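Local structure of pectate lyase (Paenibacillus sp. 0602, 5GT5) at residues A[134-139]-A[144-149]; A[194-197]-A[203-206]; A[213-216]-A[221-224]; A[295-300]-A[319-324]; A[351-354]-A[359-362]. The protein cleaves polygalacturonate and partly methylated pectin within the chain by elimination, probably with calcium as cofactor. The protein carries 1 engineered substitution. All coordinates share one frame; numbering follows the deposited sequence.

Contact 1 (A[134-139]-A[144-149])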
loop_
_atom_site.group_PDB
_atom_site.type_symbol
_atom_site.label_atom_id
_atom_site.label_comp_id
_atom_site.label_asym_id
_atom_site.label_seq_id
_atom_site.Cartn_x
_atom_site.Cartn_y
_atom_site.Cartn_z
ATOM N N GLU A 134 0.127 -26.720 17.125
ATOM C CA GLU A 134 -0.008 -28.062 16.547
ATOM C C GLU A 134 0.131 -28.080 15.030
ATOM O O GLU A 134 -0.763 -28.499 14.286
ATOM C CB GLU A 134 -1.293 -28.748 17.065
ATOM C CG GLU A 134 -1.299 -28.826 18.589
ATOM C CD GLU A 134 -2.445 -29.646 19.188
ATOM O OE1 GLU A 134 -3.236 -30.274 18.449
ATOM O OE2 GLU A 134 -2.540 -29.608 20.433
ATOM N N LEU A 135 1.276 -27.564 14.600
ATOM C CA LEU A 135 1.649 -27.509 13.189
ATOM C C LEU A 135 3.120 -27.913 13.029
ATOM O O LEU A 135 3.792 -27.468 12.083
ATOM C CB LEU A 135 1.388 -26.111 12.593
ATOM C CG LEU A 135 1.311 -26.053 11.056
ATOM C CD1 LEU A 135 0.106 -26.829 10.515
ATOM C CD2 LEU A 135 1.231 -24.623 10.584
ATOM N N TRP A 136 3.606 -28.778 13.927
ATOM C CA TRP A 136 4.963 -29.326 13.833
ATOM C C TRP A 136 4.893 -30.841 13.886
ATOM O O TRP A 136 4.054 -31.395 14.598
ATOM C CB TRP A 136 5.857 -28.806 14.972
ATOM C CG TRP A 136 7.255 -29.436 15.002
ATOM C CD1 TRP A 136 8.386 -28.978 14.369
ATOM C CD2 TRP A 136 7.631 -30.641 15.683
ATOM N NE1 TRP A 136 9.447 -29.827 14.634
ATOM C CE2 TRP A 136 9.012 -30.853 15.431
ATOM C CE3 TRP A 136 6.927 -31.563 16.486
ATOM C CZ2 TRP A 136 9.695 -31.952 15.952
ATOM C CZ3 TRP A 136 7.607 -32.645 17.014
ATOM C CH2 TRP A 136 8.964 -32.843 16.734
ATOM N N GLU A 137 5.775 -31.515 13.147
ATOM C CA GLU A 137 6.031 -32.950 13.323
ATOM C C GLU A 137 7.492 -33.201 13.028
ATOM O O GLU A 137 8.164 -32.364 12.456
ATOM C CB GLU A 137 5.114 -33.809 12.445
ATOM C CG GLU A 137 5.432 -33.710 10.948
ATOM C CD GLU A 137 4.643 -34.712 10.131
ATOM O OE1 GLU A 137 3.700 -35.339 10.689
ATOM O OE2 GLU A 137 4.966 -34.868 8.935
ATOM N N TRP A 138 7.975 -34.349 13.490
ATOM C CA TRP A 138 9.352 -34.777 13.285
ATOM C C TRP A 138 9.648 -35.019 11.801
ATOM O O TRP A 138 8.817 -35.542 11.058
ATOM C CB TRP A 138 9.532 -36.053 14.122
ATOM C CG TRP A 138 10.862 -36.765 13.976
ATOM C CD1 TRP A 138 11.145 -37.800 13.128
ATOM C CD2 TRP A 138 12.066 -36.515 14.728
ATOM N NE1 TRP A 138 12.448 -38.214 13.310
ATOM C CE2 TRP A 138 13.034 -37.447 14.285
ATOM C CE3 TRP A 138 12.407 -35.613 15.741
ATOM C CZ2 TRP A 138 14.336 -37.485 14.798
ATOM C CZ3 TRP A 138 13.712 -35.659 16.286
ATOM C CH2 TRP A 138 14.663 -36.588 15.797
ATOM N N ASP A 139 10.849 -34.645 11.386
ATOM C CA ASP A 139 11.236 -34.824 9.990
ATOM C C ASP A 139 12.167 -36.015 9.746
ATOM O O ASP A 139 13.383 -35.913 9.976
ATOM C CB ASP A 139 11.926 -33.569 9.482
ATOM C CG ASP A 139 12.487 -33.745 8.110
ATOM O OD1 ASP A 139 11.935 -34.558 7.309
ATOM O OD2 ASP A 139 13.524 -33.085 7.815
ATOM N N GLY A 144 16.173 -34.108 8.933
ATOM C CA GLY A 144 16.397 -33.015 9.842
ATOM C C GLY A 144 16.394 -31.635 9.221
ATOM O O GLY A 144 16.458 -30.647 9.962
ATOM N N ASP A 145 16.318 -31.572 7.896
ATOM C CA ASP A 145 16.279 -30.290 7.189
ATOM C C ASP A 145 14.918 -29.584 7.197
ATOM O O ASP A 145 14.867 -28.393 6.923
ATOM C CB ASP A 145 16.716 -30.452 5.739
ATOM C CG ASP A 145 18.176 -30.777 5.611
ATOM O OD1 ASP A 145 18.914 -30.603 6.607
ATOM O OD2 ASP A 145 18.558 -31.206 4.512
ATOM N N TYR A 146 13.832 -30.298 7.513
ATOM C CA TYR A 146 12.475 -29.717 7.483
ATOM C C TYR A 146 12.197 -29.054 6.148
ATOM O O TYR A 146 11.793 -27.901 6.105
ATOM C CB TYR A 146 12.245 -28.761 8.671
ATOM C CG TYR A 146 12.190 -29.590 9.938
ATOM C CD1 TYR A 146 10.994 -30.150 10.367
ATOM C CD2 TYR A 146 13.352 -29.890 10.649
ATOM C CE1 TYR A 146 10.931 -30.966 11.512
ATOM C CE2 TYR A 146 13.312 -30.718 11.787
ATOM C CZ TYR A 146 12.101 -31.245 12.206
ATOM O OH TYR A 146 12.057 -32.056 13.321
ATOM N N ASP A 147 12.419 -29.801 5.069
ATOM C CA ASP A 147 12.271 -29.235 3.723
ATOM C C ASP A 147 11.094 -29.780 2.938
ATOM O O ASP A 147 10.861 -29.334 1.816
ATOM C CB ASP A 147 13.592 -29.412 2.927
ATOM C CG ASP A 147 14.655 -28.348 3.270
ATOM O OD1 ASP A 147 14.286 -27.232 3.720
ATOM O OD2 ASP A 147 15.860 -28.637 3.071
ATOM N N LYS A 148 10.329 -30.712 3.506
ATOM C CA LYS A 148 9.243 -31.340 2.767
ATOM C C LYS A 148 7.870 -30.712 3.012
ATOM O O LYS A 148 7.214 -30.248 2.071
ATOM C CB LYS A 148 9.163 -32.842 3.040
ATOM C CG LYS A 148 8.178 -33.540 2.109
ATOM C CD LYS A 148 8.192 -35.027 2.288
ATOM C CE LYS A 148 7.334 -35.689 1.219
ATOM N NZ LYS A 148 7.934 -35.475 -0.133
ATOM N N ASN A 149 7.434 -30.681 4.270
ATOM C CA ASN A 149 6.024 -30.361 4.528
ATOM C C ASN A 149 5.630 -28.927 4.190
ATOM O O ASN A 149 4.482 -28.660 3.788
ATOM C CB ASN A 149 5.665 -30.625 5.988
ATOM C CG ASN A 149 5.724 -32.096 6.348
ATOM O OD1 ASN A 149 6.386 -32.898 5.655
ATOM N ND2 ASN A 149 5.038 -32.462 7.430
HETATM O O HOH W 1 12.416 -29.597 15.532
HETATM O O HOH W 2 9.393 -34.177 6.561
#
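Asp139 OD2 takes backbone N-H groups from Tyr146 and, weakly, Gly144, besides the hydroxyl of Thr142. Tyr146 N donates to Asp139 OD2 at 2.8 Å. It arrives from above the carboxylate plane, 45° out of it. Gly144 N is 3.1 Å from Asp139 OD2. Asp139 CG stands anti to the backbone N (chi1 173°), which carries the carboxylate to these N-H groups. Asp139 CB lies over one face of the Tyr146 ring, 3.5 Å from its centroid, a CH-pi contact. Both segments belong to the long loop between strands 131-133 and 154-157 of the parallel beta-helix, the fold of polysaccharide lyase family 1. Tyr146 stands about 6 Å from Asp174, a probable calcium ligand, side chain to side chain. The edge of the Tyr146 ring meets Glu137 O, with CE1 3.2 Å from that oxygen. The Trp136 and Tyr146 rings are tilted by 30° and offset, so they hardly overlap. Losing the Tyr146 ring to an alanine is likely to open a gap beside Trp136 and bare Asp139 CB. Asn149 ND2 donates to Glu137 OE2 at 2.8 Å, with the acceptor in the amide plane. Glu137 OE2 also receives Leu81 N.

Contact 2 (A[194-197]-A[203-206])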
loop_
_atom_site.group_PDB
_atom_site.type_symbol
_atom_site.label_atom_id
_atom_site.label_comp_id
_atom_site.label_asym_id
_atom_site.label_seq_id
_atom_site.Cartn_x
_atom_site.Cartn_y
_atom_site.Cartn_z
ATOM N N LYS A 194 7.312 -19.234 20.922
ATOM C CA LYS A 194 7.948 -20.121 21.911
ATOM C C LYS A 194 8.042 -21.532 21.394
ATOM O O LYS A 194 7.334 -21.978 20.482
ATOM C CB LYS A 194 7.195 -20.121 23.244
ATOM C CG LYS A 194 5.766 -20.571 23.144
ATOM C CD LYS A 194 5.065 -20.477 24.511
ATOM C CE LYS A 194 3.610 -20.832 24.406
ATOM N NZ LYS A 194 2.979 -20.778 25.767
ATOM N N GLY A 195 8.959 -22.256 22.006
ATOM C CA GLY A 195 9.099 -23.674 21.740
ATOM C C GLY A 195 8.274 -24.530 22.673
ATOM O O GLY A 195 7.372 -24.053 23.390
ATOM N N ASP A 196 8.564 -25.826 22.624
ATOM C CA ASP A 196 7.896 -26.823 23.445
ATOM C C ASP A 196 8.553 -26.873 24.830
ATOM O O ASP A 196 9.772 -26.792 24.943
ATOM C CB ASP A 196 8.071 -28.176 22.732
ATOM C CG ASP A 196 7.267 -29.312 23.382
ATOM O OD1 ASP A 196 6.113 -29.554 22.961
ATOM O OD2 ASP A 196 7.823 -30.002 24.259
ATOM N N ASP A 197 7.756 -27.064 25.877
ATOM C CA ASP A 197 8.321 -27.045 27.231
ATOM C C ASP A 197 8.767 -28.384 27.790
ATOM O O ASP A 197 9.269 -28.439 28.912
ATOM C CB ASP A 197 7.373 -26.352 28.205
ATOM C CG ASP A 197 6.144 -27.199 28.566
ATOM O OD1 ASP A 197 5.885 -28.301 28.007
ATOM O OD2 ASP A 197 5.371 -26.705 29.420
ATOM N N TRP A 203 3.411 -31.531 23.103
ATOM C CA TRP A 203 3.283 -31.898 21.696
ATOM C C TRP A 203 4.493 -32.652 21.151
ATOM O O TRP A 203 4.366 -33.656 20.420
ATOM C CB TRP A 203 3.049 -30.626 20.875
ATOM C CG TRP A 203 2.738 -30.873 19.415
ATOM C CD1 TRP A 203 3.558 -30.618 18.345
ATOM C CD2 TRP A 203 1.522 -31.408 18.870
ATOM N NE1 TRP A 203 2.926 -30.962 17.175
ATOM C CE2 TRP A 203 1.685 -31.471 17.468
ATOM C CE3 TRP A 203 0.335 -31.880 19.440
ATOM C CZ2 TRP A 203 0.685 -31.946 16.611
ATOM C CZ3 TRP A 203 -0.659 -32.355 18.595
ATOM C CH2 TRP A 203 -0.483 -32.381 17.194
ATOM N N VAL A 204 5.675 -32.152 21.504
ATOM C CA VAL A 204 6.909 -32.809 21.106
ATOM C C VAL A 204 7.072 -34.169 21.817
ATOM O O VAL A 204 7.470 -35.145 21.194
ATOM C CB VAL A 204 8.126 -31.916 21.339
ATOM C CG1 VAL A 204 9.423 -32.714 21.141
ATOM C CG2 VAL A 204 8.096 -30.738 20.388
ATOM N N THR A 205 6.722 -34.245 23.093
ATOM C CA THR A 205 6.842 -35.523 23.796
ATOM C C THR A 205 5.921 -36.592 23.197
ATOM O O THR A 205 6.327 -37.752 23.047
ATOM C CB THR A 205 6.537 -35.327 25.271
ATOM O OG1 THR A 205 7.521 -34.446 25.821
ATOM C CG2 THR A 205 6.565 -36.683 26.031
ATOM N N ARG A 206 4.705 -36.194 22.817
ATOM C CA ARG A 206 3.813 -37.125 22.143
ATOM C C ARG A 206 4.399 -37.638 20.840
ATOM O O ARG A 206 4.318 -38.825 20.537
ATOM C CB ARG A 206 2.438 -36.525 21.901
ATOM C CG ARG A 206 1.536 -36.645 23.117
ATOM C CD ARG A 206 0.224 -35.886 22.930
ATOM N NE ARG A 206 0.418 -34.515 23.347
ATOM C CZ ARG A 206 -0.415 -33.514 23.062
ATOM N NH1 ARG A 206 -1.519 -33.748 22.350
ATOM N NH2 ARG A 206 -0.134 -32.279 23.486
#
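Asp196 meets the first turn of helix 203-212: from the loop before the helix, its carboxylate accepts a backbone N-H of that turn. The loop leaves strand 184-194 of the parallel beta-helix and runs into the helix after a few residues. The contact is small and rests largely on one side chain.

The polar part is a single hydrogen bond across the segments. Val204 N donates to Asp196 OD1 at 3.0 Å, and the N-H points almost straight at the oxygen, at 169°. The donor stands above the carboxylate plane, 53° out of it. Trp203 N is also near this oxygen, but its angle is too poor for a bond. A negative group at the N-terminal end of a helix would probably be favoured by the helix dipole. The other oxygen, Asp196 OD2, is held by Ser202 OG and Gly198 N within the connecting loop. The two oxygens thus tie the loop to itself and to the helix.

The remaining contact is van der Waals packing against Val204. With CG of Asp196 anti to the backbone N (chi1 -173°), the carboxylate reaches across to the valine. Trp203 turns its indole elsewhere: it stacks on His83, and its NE1 bonds to Trp136 O. Val204 CG2 sits 3.4 Å from Asp196 CG and 3.5 Å from Asp196 CB.

Contact 3 (A[213-216]-A[221-224])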
loop_
_atom_site.group_PDB
_atom_site.type_symbol
_atom_site.label_atom_id
_atom_site.label_comp_id
_atom_site.label_asym_id
_atom_site.label_seq_id
_atom_site.Cartn_x
_atom_site.Cartn_y
_atom_site.Cartn_z
ATOM N N ALA A 213 8.294 -46.144 20.695
ATOM C CA ALA A 213 7.556 -47.406 20.702
ATOM C C ALA A 213 7.682 -48.181 19.398
ATOM O O ALA A 213 7.261 -49.341 19.315
ATOM C CB ALA A 213 6.080 -47.137 21.007
ATOM N N ASN A 214 8.235 -47.547 18.370
ATOM C CA ASN A 214 8.243 -48.126 17.042
ATOM C C ASN A 214 9.513 -47.695 16.316
ATOM O O ASN A 214 9.449 -47.194 15.193
ATOM C CB ASN A 214 7.010 -47.646 16.241
ATOM C CG ASN A 214 5.672 -48.018 16.902
ATOM O OD1 ASN A 214 5.209 -49.157 16.781
ATOM N ND2 ASN A 214 5.022 -47.036 17.554
ATOM N N LYS A 215 10.662 -47.879 16.959
ATOM C CA LYS A 215 11.894 -47.239 16.475
ATOM C C LYS A 215 12.309 -47.571 15.042
ATOM O O LYS A 215 12.817 -46.701 14.321
ATOM C CB LYS A 215 13.082 -47.514 17.403
ATOM C CG LYS A 215 13.060 -46.740 18.699
ATOM C CD LYS A 215 14.336 -47.018 19.490
ATOM C CE LYS A 215 14.112 -46.922 20.979
ATOM N NZ LYS A 215 13.309 -48.023 21.530
ATOM N N ALA A 216 12.095 -48.812 14.612
ATOM C CA ALA A 216 12.506 -49.227 13.279
ATOM C C ALA A 216 11.806 -48.450 12.183
ATOM O O ALA A 216 12.314 -48.345 11.063
ATOM C CB ALA A 216 12.244 -50.725 13.088
ATOM N N TYR A 221 15.485 -41.102 13.917
ATOM C CA TYR A 221 15.266 -41.224 15.347
ATOM C C TYR A 221 15.981 -42.455 15.906
ATOM O O TYR A 221 16.701 -42.386 16.937
ATOM C CB TYR A 221 13.760 -41.273 15.644
ATOM C CG TYR A 221 13.492 -41.377 17.129
ATOM C CD1 TYR A 221 13.559 -40.262 17.943
ATOM C CD2 TYR A 221 13.220 -42.615 17.726
ATOM C CE1 TYR A 221 13.362 -40.349 19.314
ATOM C CE2 TYR A 221 12.995 -42.710 19.085
ATOM C CZ TYR A 221 13.053 -41.578 19.877
ATOM O OH TYR A 221 12.876 -41.652 21.238
ATOM N N ASN A 222 15.827 -43.574 15.201
ATOM C CA ASN A 222 16.483 -44.818 15.613
ATOM C C ASN A 222 18.004 -44.666 15.677
ATOM O O ASN A 222 18.650 -45.053 16.655
ATOM C CB ASN A 222 16.063 -45.954 14.670
ATOM C CG ASN A 222 16.475 -47.328 15.166
ATOM O OD1 ASN A 222 16.287 -47.674 16.334
ATOM N ND2 ASN A 222 17.058 -48.117 14.272
ATOM N N TYR A 223 18.585 -44.024 14.672
ATOM C CA TYR A 223 20.014 -43.788 14.666
ATOM C C TYR A 223 20.459 -42.911 15.844
ATOM O O TYR A 223 21.460 -43.184 16.498
ATOM C CB TYR A 223 20.413 -43.147 13.345
ATOM C CG TYR A 223 21.881 -42.900 13.239
ATOM C CD1 TYR A 223 22.771 -43.951 13.062
ATOM C CD2 TYR A 223 22.402 -41.608 13.348
ATOM C CE1 TYR A 223 24.139 -43.711 12.970
ATOM C CE2 TYR A 223 23.772 -41.359 13.261
ATOM C CZ TYR A 223 24.629 -42.415 13.105
ATOM O OH TYR A 223 25.992 -42.160 13.030
ATOM N N LEU A 224 19.724 -41.832 16.097
ATOM C CA LEU A 224 20.055 -40.944 17.204
ATOM C C LEU A 224 20.031 -41.660 18.554
ATOM O O LEU A 224 20.849 -41.361 19.431
ATOM C CB LEU A 224 19.106 -39.756 17.236
ATOM C CG LEU A 224 19.139 -38.854 16.007
ATOM C CD1 LEU A 224 17.978 -37.853 16.123
ATOM C CD2 LEU A 224 20.512 -38.141 15.912
#
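Lys215 packs against Tyr221 and Asn222 in a plain van der Waals contact, with no hydrogen bond across the two segments. It lies at the link between helices 203-212 and 219-225. The centre of the contact is about 29 Å from that of the chain. Residues 215-216 begin a short 3-10 turn, and 221-224 belong to the helix that follows. The backbones are nearest at Lys215 and Asn222, whose CA atoms are 5.3 Å apart.

Asn222 makes the closer approach. Its CB sits 3.3 Å from Lys215 O. Its CG is anti to the backbone N (chi1 -169°), which brings the amide oxygen up against the lysine methylenes. Asn222 OD1 then lies 3.4 Å from Lys215 CB and 3.8 Å from Lys215 CD. The two side chains cross at about a right angle.

Tyr221 adds a lighter touch. Lys215 CG comes to the edge of the ring, near its plane, 4.0 Å from CE2 of Tyr221. The lysine side chain makes its contacts with its methylenes. Its chain bends at the last torsion (chi4 71°), and NZ bonds back to Glu212 O.

Tyr221 OH bonds to Glu212 OE1, near the end of helix 203-212. The Tyr221 side chain also packs on Ile208 and Met211 of helix 203-212 and on Lys233 and Ile236 of helix 233-241, and so sits where three helices meet.

Contact 4 (A[295-300]-A[319-324])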
loop_
_atom_site.group_PDB
_atom_site.type_symbol
_atom_site.label_atom_id
_atom_site.label_comp_id
_atom_site.label_asym_id
_atom_site.label_seq_id
_atom_site.Cartn_x
_atom_site.Cartn_y
_atom_site.Cartn_z
ATOM N N THR A 295 17.674 -19.445 26.279
ATOM C CA THR A 295 18.230 -20.134 27.462
ATOM C C THR A 295 18.074 -21.649 27.411
ATOM O O THR A 295 19.041 -22.398 27.632
ATOM C CB THR A 295 17.559 -19.620 28.748
ATOM O OG1 THR A 295 17.876 -18.233 28.936
ATOM C CG2 THR A 295 18.049 -20.427 29.992
ATOM N N ASP A 296 16.865 -22.114 27.134
ATOM C CA ASP A 296 16.615 -23.548 27.134
ATOM C C ASP A 296 17.257 -24.255 25.955
ATOM O O ASP A 296 17.742 -25.388 26.066
ATOM C CB ASP A 296 15.125 -23.819 27.185
ATOM C CG ASP A 296 14.430 -23.023 28.261
ATOM O OD1 ASP A 296 14.807 -23.176 29.432
ATOM O OD2 ASP A 296 13.518 -22.224 27.931
ATOM N N ALA A 297 17.304 -23.599 24.810
ATOM C CA ALA A 297 18.020 -24.187 23.688
ATOM C C ALA A 297 19.517 -24.344 23.983
ATOM O O ALA A 297 20.130 -25.375 23.649
ATOM C CB ALA A 297 17.809 -23.351 22.441
ATOM N N ARG A 298 20.088 -23.329 24.626
ATOM C CA ARG A 298 21.518 -23.337 24.980
ATOM C C ARG A 298 21.781 -24.500 25.948
ATOM O O ARG A 298 22.767 -25.247 25.800
ATOM C CB ARG A 298 21.900 -21.981 25.609
ATOM C CG ARG A 298 23.404 -21.815 25.907
ATOM C CD ARG A 298 24.147 -21.679 24.651
ATOM N NE ARG A 298 25.548 -21.298 24.840
ATOM C CZ ARG A 298 26.395 -21.249 23.822
ATOM N NH1 ARG A 298 25.982 -21.576 22.608
ATOM N NH2 ARG A 298 27.672 -20.907 24.016
ATOM N N ALA A 299 20.883 -24.691 26.909
ATOM C CA ALA A 299 20.991 -25.853 27.818
ATOM C C ALA A 299 20.919 -27.180 27.068
ATOM O O ALA A 299 21.706 -28.105 27.324
ATOM C CB ALA A 299 19.935 -25.794 28.908
ATOM N N ALA A 300 19.995 -27.286 26.118
ATOM C CA ALA A 300 19.821 -28.527 25.359
ATOM C C ALA A 300 21.078 -28.861 24.576
ATOM O O ALA A 300 21.414 -30.036 24.412
ATOM C CB ALA A 300 18.591 -28.420 24.432
ATOM N N PHE A 319 20.744 -32.519 13.214
ATOM C CA PHE A 319 20.093 -32.577 14.521
ATOM C C PHE A 319 20.928 -31.874 15.549
ATOM O O PHE A 319 21.984 -32.375 15.965
ATOM C CB PHE A 319 19.829 -34.013 14.960
ATOM C CG PHE A 319 18.946 -34.098 16.171
ATOM C CD1 PHE A 319 17.587 -33.814 16.068
ATOM C CD2 PHE A 319 19.471 -34.393 17.421
ATOM C CE1 PHE A 319 16.766 -33.855 17.194
ATOM C CE2 PHE A 319 18.667 -34.408 18.536
ATOM C CZ PHE A 319 17.299 -34.152 18.416
ATOM N N GLY A 320 20.455 -30.726 16.007
ATOM C CA GLY A 320 21.216 -29.906 16.924
ATOM C C GLY A 320 20.567 -28.557 17.166
ATOM O O GLY A 320 19.370 -28.382 16.889
ATOM N N ILE A 321 21.349 -27.624 17.689
ATOM C CA ILE A 321 20.856 -26.306 18.090
ATOM C C ILE A 321 21.550 -25.223 17.281
ATOM O O ILE A 321 22.735 -24.973 17.457
ATOM C CB ILE A 321 21.098 -26.088 19.582
ATOM C CG1 ILE A 321 20.404 -27.173 20.407
ATOM C CG2 ILE A 321 20.650 -24.698 20.035
ATOM C CD1 ILE A 321 18.893 -27.136 20.332
ATOM N N THR A 322 20.813 -24.581 16.374
ATOM C CA THR A 322 21.318 -23.376 15.717
ATOM C C THR A 322 21.131 -22.263 16.720
ATOM O O THR A 322 20.192 -22.303 17.529
ATOM C CB THR A 322 20.540 -23.136 14.429
ATOM O OG1 THR A 322 20.849 -24.233 13.553
ATOM C CG2 THR A 322 20.922 -21.814 13.739
ATOM N N SER A 323 22.061 -21.310 16.732
ATOM C CA SER A 323 22.062 -20.250 17.750
ATOM C C SER A 323 22.306 -18.904 17.113
ATOM O O SER A 323 23.344 -18.273 17.323
ATOM C CB SER A 323 23.119 -20.575 18.819
ATOM O OG SER A 323 22.951 -19.786 19.984
ATOM N N ASN A 324 21.339 -18.493 16.293
ATOM C CA ASN A 324 21.393 -17.238 15.578
ATOM C C ASN A 324 20.364 -16.266 16.104
ATOM O O ASN A 324 19.407 -16.662 16.756
ATOM C CB ASN A 324 21.130 -17.436 14.086
ATOM C CG ASN A 324 22.242 -18.196 13.368
ATOM O OD1 ASN A 324 23.369 -18.350 13.877
ATOM N ND2 ASN A 324 21.915 -18.685 12.157
#
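Ile321 fills the close part of this contact, lying against one side of helix 295-301. Its CG2 touches Ala297 CB at 4.0 Å and also nears Ala297 O, at 3.7 Å. The other branch ends in CD1, which reaches Ala300 CB at 4.3 Å. CG1 is anti to the carbonyl carbon (chi1 -58°), which sets both branches against Ala297 O and carries CD1 on to Ala300. The small alanines let the loop come near, with Ala297 CA 6.6 Å from Ile321 CA.

The other end is looser. Arg298 NH1 and Ser323 OG stand 4.4 Å apart, and no hydrogen bond joins the segments. Each group has other partners. Arg298 forms a salt bridge with Asp374 through NH2 and a hydrogen bond with Gln345 OE1 through NH1. Ser323 OG bonds to Gln345 N.

Helix 295-301 follows strand 291-293 of the beta-helix. Residues 319-323 end the loop from helix 306-314 into strand 324-329, and Ala300 also rests on Ile239 of helix 233-241.

Contact 5 (A[351-354]-A[359-362])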
loop_
_atom_site.group_PDB
_atom_site.type_symbol
_atom_site.label_atom_id
_atom_site.label_comp_id
_atom_site.label_asym_id
_atom_site.label_seq_id
_atom_site.Cartn_x
_atom_site.Cartn_y
_atom_site.Cartn_z
ATOM N N ASN A 351 25.741 -12.449 6.438
ATOM C CA ASN A 351 25.943 -13.175 5.187
ATOM C C ASN A 351 25.887 -14.657 5.464
ATOM O O ASN A 351 26.714 -15.176 6.207
ATOM C CB ASN A 351 27.316 -12.804 4.570
ATOM C CG ASN A 351 27.511 -13.394 3.180
ATOM O OD1 ASN A 351 27.173 -14.557 2.944
ATOM N ND2 ASN A 351 28.027 -12.602 2.260
ATOM N N GLN A 352 24.891 -15.323 4.887
ATOM C CA GLN A 352 24.679 -16.744 5.084
ATOM C C GLN A 352 25.113 -17.600 3.896
ATOM O O GLN A 352 25.362 -18.782 4.059
ATOM C CB GLN A 352 23.188 -17.013 5.260
ATOM C CG GLN A 352 22.559 -16.318 6.456
ATOM C CD GLN A 352 23.125 -16.814 7.743
ATOM O OE1 GLN A 352 24.119 -16.275 8.225
ATOM N NE2 GLN A 352 22.499 -17.848 8.329
ATOM N N THR A 353 25.216 -17.011 2.715
ATOM C CA THR A 353 25.343 -17.820 1.503
ATOM C C THR A 353 26.804 -17.961 1.052
ATOM O O THR A 353 27.217 -19.029 0.620
ATOM C CB THR A 353 24.455 -17.246 0.368
ATOM O OG1 THR A 353 23.076 -17.298 0.770
ATOM C CG2 THR A 353 24.613 -18.057 -0.923
ATOM N N ASP A 354 27.579 -16.899 1.167
ATOM C CA ASP A 354 28.989 -16.947 0.779
ATOM C C ASP A 354 29.672 -15.691 1.290
ATOM O O ASP A 354 29.582 -14.651 0.644
ATOM C CB ASP A 354 29.131 -16.990 -0.744
ATOM C CG ASP A 354 30.606 -17.017 -1.191
ATOM O OD1 ASP A 354 31.508 -16.953 -0.317
ATOM O OD2 ASP A 354 30.849 -17.099 -2.416
ATOM N N THR A 359 27.858 -9.415 -2.584
ATOM C CA THR A 359 26.481 -9.378 -3.075
ATOM C C THR A 359 25.546 -10.064 -2.093
ATOM O O THR A 359 24.361 -9.696 -1.990
ATOM C CB THR A 359 26.372 -10.057 -4.453
ATOM O OG1 THR A 359 27.317 -9.437 -5.345
ATOM C CG2 THR A 359 24.991 -9.919 -5.049
ATOM N N TYR A 360 26.070 -11.034 -1.355
ATOM C CA TYR A 360 25.267 -11.786 -0.383
ATOM C C TYR A 360 25.251 -11.162 1.023
ATOM O O TYR A 360 24.521 -11.612 1.904
ATOM C CB TYR A 360 25.690 -13.255 -0.358
ATOM C CG TYR A 360 25.253 -14.004 -1.600
ATOM C CD1 TYR A 360 23.922 -14.371 -1.787
ATOM C CD2 TYR A 360 26.159 -14.270 -2.626
ATOM C CE1 TYR A 360 23.526 -15.025 -2.941
ATOM C CE2 TYR A 360 25.768 -14.920 -3.778
ATOM C CZ TYR A 360 24.449 -15.299 -3.926
ATOM O OH TYR A 360 24.031 -15.953 -5.072
ATOM N N THR A 361 26.043 -10.117 1.234
ATOM C CA THR A 361 26.102 -9.454 2.535
ATOM C C THR A 361 24.993 -8.428 2.702
ATOM O O THR A 361 24.681 -7.665 1.796
ATOM C CB THR A 361 27.453 -8.740 2.694
ATOM O OG1 THR A 361 28.487 -9.716 2.571
ATOM C CG2 THR A 361 27.568 -8.045 4.075
ATOM N N GLY A 362 24.346 -8.440 3.869
ATOM C CA GLY A 362 23.399 -7.407 4.201
ATOM C C GLY A 362 23.979 -6.412 5.194
ATOM O O GLY A 362 25.064 -6.650 5.785
HETATM O O HOH W 3 23.741 -14.305 2.439
#
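Asn351 ND2 makes the one direct hydrogen bond across this contact, to Thr361 OG1 at 2.9 Å. The bond is fairly straight, at 165°, and the hydroxyl lies in the amide plane. With CG anti to the backbone N (chi1 -173°), the amide swings over to the 359-362 segment. Water 3 adds a bridge: it accepts from Gln352 N and donates to Tyr360 O.

Within its own segment, Asn351 OD1 accepts from Asp354 N at 3.0 Å, in the carbonyl plane. Thr353 N adds a weak bond to the same oxygen. With a leucine in place of Asn351, Thr361 OG1 would probably lose this donor and the turn at 353-354 would be free to shift.

The apolar part is a CH-pi contact. Thr353 CG2 lies over one face of the Tyr360 ring, 3.9 Å from its centroid. The Tyr360 side chain also touches Ser253 and Asp254.

Acceptance from the backbone N three residues on marks an Asx motif, here in a loop between strands 346-349 and 363-367 of the beta-helix.

In the fold
Contacts 1 and 2 are the more buried ones; 3, 4 and 5 are partly buried, and contact 3 lies farthest from the chain centre. Contact 1 folds one loop on itself, and contact 2 ties a loop to a helix; in both a carboxylate receives backbone N-H. They also pack together, Trp136 CZ3 lying 3.9 Å from Val204 CG2. Contacts 3 and 4 lack cross-segment hydrogen bonds and rely on van der Waals packing, partly against polar atoms in contact 3. Trp138 of contact 1, Leu224 of contact 3 and Phe319 of contact 4 meet in one apolar cluster. Contact 5 again uses an amide and a water, but in a loop remote from contacts 1 to 3. It only brushes contact 4, through Gln352 and Asn324.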